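Arabinan endo-1,5-alpha-l-arabinosidase A (Cellvibrio cellulosa, PDB 1GYH) cleaves the alpha-1,5-arabinofuranosyl bonds of linear arabinan, releasing almost exclusively arabinotriose, and so helps degrade the plant cell wall. Local coordinates at residues Asp136-Phe144 with Leu153-Thr161. Numbering follows the deposited sequence.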
ATOM      1  N   ASP A 136     -14.772 -14.501  -1.819  1.00 14.92           N
ATOM      2  CA  ASP A 136     -15.380 -15.544  -2.639  1.00 16.74           C
ATOM      3  C   ASP A 136     -16.894 -15.372  -2.844  1.00 17.96           C
ATOM      4  O   ASP A 136     -17.528 -16.226  -3.470  1.00 18.33           O
ATOM      5  CB  ASP A 136     -15.183 -16.910  -1.962  1.00 17.13           C
ATOM      6  CG  ASP A 136     -13.801 -17.473  -2.141  1.00 18.51           C
ATOM      7  OD1 ASP A 136     -12.917 -16.926  -2.835  1.00 19.27           O
ATOM      8  OD2 ASP A 136     -13.494 -18.516  -1.576  1.00 24.74           O
ATOM      9  N   HIS A 137     -17.476 -14.324  -2.253  1.00 18.79           N
ATOM     10  CA  HIS A 137     -18.919 -14.121  -2.176  1.00 19.47           C
ATOM     11  C   HIS A 137     -19.353 -12.867  -2.936  1.00 20.43           C
ATOM     12  O   HIS A 137     -20.378 -12.283  -2.602  1.00 20.98           O
ATOM     13  CB  HIS A 137     -19.367 -13.989  -0.706  1.00 19.82           C
ATOM     14  CG  HIS A 137     -18.868 -15.090   0.177  1.00 21.23           C
ATOM     15  ND1 HIS A 137     -19.306 -16.392   0.041  1.00 21.18           N
ATOM     16  CD2 HIS A 137     -17.926 -15.108   1.157  1.00 23.22           C
ATOM     17  CE1 HIS A 137     -18.674 -17.160   0.914  1.00 24.30           C
ATOM     18  NE2 HIS A 137     -17.838 -16.407   1.611  1.00 25.53           N
ATOM     19  N   GLY A 138     -18.591 -12.456  -3.941  1.00 20.73           N
ATOM     20  CA  GLY A 138     -18.989 -11.325  -4.771  1.00 21.77           C
ATOM     21  C   GLY A 138     -18.786  -9.933  -4.123  1.00 21.48           C
ATOM     22  O   GLY A 138     -19.348  -8.922  -4.618  1.00 23.45           O
ATOM     23  N   GLN A 139     -18.034  -9.861  -3.029  1.00 19.21           N
ATOM     24  CA  GLN A 139     -17.903  -8.595  -2.276  1.00 18.33           C
ATOM     25  C   GLN A 139     -16.486  -8.046  -2.430  1.00 16.80           C
ATOM     26  O   GLN A 139     -15.530  -8.817  -2.601  1.00 15.65           O
ATOM     27  CB  GLN A 139     -18.261  -8.793  -0.795  1.00 18.03           C
ATOM     28  CG  GLN A 139     -19.678  -9.322  -0.572  1.00 20.86           C
ATOM     29  CD  GLN A 139     -20.034  -9.604   0.915  1.00 22.01           C
ATOM     30  OE1 GLN A 139     -21.061  -9.120   1.400  1.00 26.36           O
ATOM     31  NE2 GLN A 139     -19.225 -10.424   1.601  1.00 20.50           N
ATOM     32  N   VAL A 140     -16.355  -6.710  -2.385  1.00 15.09           N
ATOM     33  CA  VAL A 140     -15.057  -6.043  -2.475  1.00 14.97           C
ATOM     34  C   VAL A 140     -14.865  -5.175  -1.234  1.00 14.08           C
ATOM     35  O   VAL A 140     -15.804  -4.515  -0.782  1.00 13.45           O
ATOM     36  CB  VAL A 140     -14.938  -5.222  -3.766  1.00 14.58           C
ATOM     37  CG1 VAL A 140     -13.559  -4.630  -3.872  1.00 16.71           C
ATOM     38  CG2 VAL A 140     -15.185  -6.104  -4.981  1.00 14.44           C
ATOM     39  N   TRP A 141     -13.667  -5.242  -0.677  1.00 13.95           N
ATOM     40  CA  TRP A 141     -13.315  -4.608   0.601  1.00 14.10           C
ATOM     41  C   TRP A 141     -12.109  -3.667   0.456  1.00 13.96           C
ATOM     42  O   TRP A 141     -11.226  -3.886  -0.371  1.00 13.07           O
ATOM     43  CB  TRP A 141     -12.998  -5.688   1.654  1.00 14.08           C
ATOM     44  CG  TRP A 141     -14.091  -6.747   1.903  1.00 14.99           C
ATOM     45  CD1 TRP A 141     -14.359  -7.870   1.136  1.00 13.99           C
ATOM     46  CD2 TRP A 141     -15.023  -6.786   2.990  1.00 13.92           C
ATOM     47  NE1 TRP A 141     -15.408  -8.569   1.675  1.00 13.29           N
ATOM     48  CE2 TRP A 141     -15.820  -7.939   2.824  1.00 13.86           C
ATOM     49  CE3 TRP A 141     -15.260  -5.959   4.105  1.00 13.64           C
ATOM     50  CZ2 TRP A 141     -16.844  -8.273   3.713  1.00 14.29           C
ATOM     51  CZ3 TRP A 141     -16.258  -6.284   4.976  1.00 14.78           C
ATOM     52  CH2 TRP A 141     -17.052  -7.441   4.785  1.00 15.71           C
ATOM     53  N   MET A 142     -12.067  -2.622   1.291  1.00 13.68           N
ATOM     54  CA  MET A 142     -10.850  -1.824   1.466  1.00 13.38           C
ATOM     55  C   MET A 142     -10.269  -2.032   2.842  1.00 13.52           C
ATOM     56  O   MET A 142     -10.992  -1.938   3.859  1.00 14.93           O
ATOM     57  CB  MET A 142     -11.164  -0.316   1.244  1.00 13.51           C
ATOM     58  CG  MET A 142      -9.939   0.585   1.476  1.00 13.77           C
ATOM     59  SD  MET A 142     -10.240   2.378   1.287  1.00 15.84           S
ATOM     60  CE  MET A 142     -10.530   2.479  -0.489  1.00 13.29           C
ATOM     61  N   SER A 143      -8.977  -2.343   2.900  1.00 12.89           N
ATOM     62  CA  SER A 143      -8.206  -2.226   4.115  1.00 13.81           C
ATOM     63  C   SER A 143      -7.401  -0.923   4.055  1.00 13.78           C
ATOM     64  O   SER A 143      -7.034  -0.459   2.995  1.00 14.15           O
ATOM     65  CB  SER A 143      -7.271  -3.435   4.339  1.00 13.19           C
ATOM     66  OG  SER A 143      -6.240  -3.530   3.353  1.00 13.91           O
ATOM     67  N   PHE A 144      -7.108  -0.352   5.201  1.00 13.70           N
ATOM     68  CA  PHE A 144      -6.296   0.865   5.252  1.00 14.09           C
ATOM     69  C   PHE A 144      -5.809   1.108   6.674  1.00 13.60           C
ATOM     70  O   PHE A 144      -6.243   0.437   7.625  1.00 13.79           O
ATOM     71  CB  PHE A 144      -7.118   2.094   4.776  1.00 14.30           C
ATOM     72  CG  PHE A 144      -8.124   2.590   5.819  1.00 14.78           C
ATOM     73  CD1 PHE A 144      -9.384   2.004   5.920  1.00 14.09           C
ATOM     74  CD2 PHE A 144      -7.795   3.629   6.698  1.00 14.51           C
ATOM     75  CE1 PHE A 144     -10.292   2.427   6.863  1.00 14.95           C
ATOM     76  CE2 PHE A 144      -8.714   4.062   7.665  1.00 13.26           C
ATOM     77  CZ  PHE A 144      -9.948   3.481   7.750  1.00 15.13           C
ATOM     78  N   LEU A 153     -10.809  -2.676   7.967  1.00 13.24           N
ATOM     79  CA  LEU A 153     -11.364  -3.248   6.756  1.00 12.78           C
ATOM     80  C   LEU A 153     -12.822  -2.904   6.666  1.00 12.79           C
ATOM     81  O   LEU A 153     -13.547  -3.109   7.621  1.00 13.90           O
ATOM     82  CB  LEU A 153     -11.219  -4.794   6.801  1.00 12.12           C
ATOM     83  CG  LEU A 153     -11.641  -5.550   5.553  1.00 13.19           C
ATOM     84  CD1 LEU A 153     -10.526  -5.515   4.501  1.00 14.56           C
ATOM     85  CD2 LEU A 153     -12.104  -7.034   5.865  1.00 12.28           C
ATOM     86  N   PHE A 154     -13.300  -2.398   5.537  1.00 12.16           N
ATOM     87  CA  PHE A 154     -14.721  -2.134   5.401  1.00 12.93           C
ATOM     88  C   PHE A 154     -15.222  -2.505   4.039  1.00 12.84           C
ATOM     89  O   PHE A 154     -14.467  -2.522   3.078  1.00 12.84           O
ATOM     90  CB  PHE A 154     -15.140  -0.658   5.741  1.00 13.88           C
ATOM     91  CG  PHE A 154     -14.642   0.370   4.762  1.00 12.16           C
ATOM     92  CD1 PHE A 154     -13.384   0.939   4.929  1.00 15.02           C
ATOM     93  CD2 PHE A 154     -15.421   0.787   3.693  1.00 12.42           C
ATOM     94  CE1 PHE A 154     -12.885   1.842   4.032  1.00 13.13           C
ATOM     95  CE2 PHE A 154     -14.918   1.749   2.777  1.00 12.73           C
ATOM     96  CZ  PHE A 154     -13.646   2.264   2.963  1.00 11.91           C
ATOM     97  N   LYS A 155     -16.512  -2.794   3.974  1.00 13.56           N
ATOM     98  CA  LYS A 155     -17.131  -3.191   2.707  1.00 14.79           C
ATOM     99  C   LYS A 155     -17.433  -2.008   1.757  1.00 14.73           C
ATOM    100  O   LYS A 155     -18.003  -0.966   2.168  1.00 15.08           O
ATOM    101  CB  LYS A 155     -18.374  -4.020   2.978  1.00 15.00           C
ATOM    102  CG  LYS A 155     -18.915  -4.753   1.730  1.00 18.57           C
ATOM    103  CD  LYS A 155     -19.806  -5.958   2.169  1.00 23.63           C
ATOM    104  CE  LYS A 155     -21.223  -5.648   2.262  1.00 26.37           C
ATOM    105  NZ  LYS A 155     -22.031  -6.889   2.777  1.00 30.64           N
ATOM    106  N   LEU A 156     -17.024  -2.147   0.492  1.00 13.82           N
ATOM    107  CA  LEU A 156     -17.237  -1.082  -0.523  1.00 13.56           C
ATOM    108  C   LEU A 156     -18.576  -1.254  -1.216  1.00 13.26           C
ATOM    109  O   LEU A 156     -19.103  -2.376  -1.281  1.00 13.03           O
ATOM    110  CB  LEU A 156     -16.123  -1.080  -1.573  1.00 13.48           C
ATOM    111  CG  LEU A 156     -14.793  -0.519  -1.052  1.00 16.60           C
ATOM    112  CD1 LEU A 156     -13.643  -0.925  -1.940  1.00 19.50           C
ATOM    113  CD2 LEU A 156     -14.873   1.026  -0.909  1.00 17.83           C
ATOM    114  N   ASN A 157     -19.147  -0.138  -1.688  1.00 13.24           N
ATOM    115  CA  ASN A 157     -20.402  -0.148  -2.403  1.00 13.44           C
ATOM    116  C   ASN A 157     -20.200  -0.719  -3.792  1.00 14.10           C
ATOM    117  O   ASN A 157     -19.083  -1.080  -4.150  1.00 13.68           O
ATOM    118  CB  ASN A 157     -21.095   1.256  -2.456  1.00 13.72           C
ATOM    119  CG  ASN A 157     -20.352   2.273  -3.316  1.00 13.13           C
ATOM    120  OD1 ASN A 157     -19.256   2.014  -3.778  1.00 13.25           O
ATOM    121  ND2 ASN A 157     -20.945   3.447  -3.501  1.00 12.80           N
ATOM    122  N   ASP A 158     -21.297  -0.824  -4.539  1.00 15.99           N
ATOM    123  CA  ASP A 158     -21.313  -1.453  -5.862  1.00 17.74           C
ATOM    124  C   ASP A 158     -20.409  -0.783  -6.891  1.00 17.95           C
ATOM    125  O   ASP A 158     -19.851  -1.501  -7.744  1.00 17.27           O
ATOM    126  CB  ASP A 158     -22.739  -1.549  -6.417  1.00 19.05           C
ATOM    127  CG  ASP A 158     -23.563  -2.682  -5.783  1.00 22.14           C
ATOM    128  OD1 ASP A 158     -23.077  -3.437  -4.902  1.00 24.66           O
ATOM    129  OD2 ASP A 158     -24.731  -2.890  -6.139  1.00 25.87           O
ATOM    130  N   ASP A 159     -20.215   0.557  -6.825  1.00 17.67           N
ATOM    131  CA  ASP A 159     -19.285   1.224  -7.782  1.00 16.49           C
ATOM    132  C   ASP A 159     -17.869   1.375  -7.280  1.00 15.25           C
ATOM    133  O   ASP A 159     -17.062   2.001  -7.972  1.00 14.39           O
ATOM    134  CB  ASP A 159     -19.663   2.647  -8.307  1.00 17.86           C
ATOM    135  CG  ASP A 159     -21.159   2.907  -8.334  0.50 18.49           C
ATOM    136  OD1 ASP A 159     -21.737   2.325  -9.259  0.50 19.98           O
ATOM    137  OD2 ASP A 159     -21.858   3.635  -7.577  0.50 19.60           O
ATOM    138  N   LEU A 160     -17.591   0.842  -6.099  1.00 13.75           N
ATOM    139  CA  LEU A 160     -16.276   0.913  -5.444  1.00 14.73           C
ATOM    140  C   LEU A 160     -15.788   2.353  -5.107  1.00 14.93           C
ATOM    141  O   LEU A 160     -14.568   2.587  -4.960  1.00 15.75           O
ATOM    142  CB  LEU A 160     -15.199   0.179  -6.236  1.00 15.10           C
ATOM    143  CG  LEU A 160     -15.554  -1.197  -6.805  1.00 15.57           C
ATOM    144  CD1 LEU A 160     -14.357  -1.784  -7.506  1.00 16.08           C
ATOM    145  CD2 LEU A 160     -16.031  -2.136  -5.776  1.00 13.62           C
ATOM    146  N   THR A 161     -16.718   3.284  -4.925  1.00 14.76           N
ATOM    147  CA  THR A 161     -16.320   4.678  -4.603  1.00 15.66           C
ATOM    148  C   THR A 161     -16.622   5.151  -3.179  1.00 16.18           C
ATOM    149  O   THR A 161     -16.131   6.206  -2.789  1.00 15.09           O
ATOM    150  CB  THR A 161     -16.948   5.673  -5.605  1.00 15.30           C
ATOM    151  OG1 THR A 161     -18.370   5.638  -5.489  1.00 13.32           O
ATOM    152  CG2 THR A 161     -16.642   5.267  -7.063  1.00 17.65           C
TER
HETATM  153  O   HOH W   1     -18.748  -5.203  -1.984  1.00 31.27           O
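Met142 and Phe154 face each other as a hydrogen-bonded antiparallel pair, joined by two backbone bonds: Met142 N to Phe154 O (3.0 Å) and Phe154 N to Met142 O (2.9 Å). Their side chains run alongside each other on the tightly packed face. Met142 CB lies over the face of the Phe154 ring. Met142 SD approaches the ring obliquely, 3.8 Å from Phe154 CZ, a Met-aromatic contact. The Phe144 side chain runs at about a right angle to that of Phe154 and meets the edge of its ring through CD1 and CE1. Leu156 CD1 continues the apolar layer against Met142 CB.

The other face carries Trp141, Leu153 and Lys155. Lys155 CB sits over the six-membered ring of Trp141, 3.7 Å from CZ3, and Leu153 CD2 touches CE3. Asp135 binds the indole NH. With CG anti to its backbone N (chi1 -167°), Lys155 runs out along the indole to the more open end. There Lys155 NZ donates to Gln139 OE1 (2.8 Å) from above the amide plane. Leu156 N donates to Val140 O, and beside this bond a water links Val140 N to Leu156 O.

The hairpin forms the two inner strands of a four-stranded blade of the five-bladed propeller. Strands 131-134 and 169-173 flank it, and strand 110-118 of the preceding blade packs on Met142, Phe144, Phe154 and Leu156.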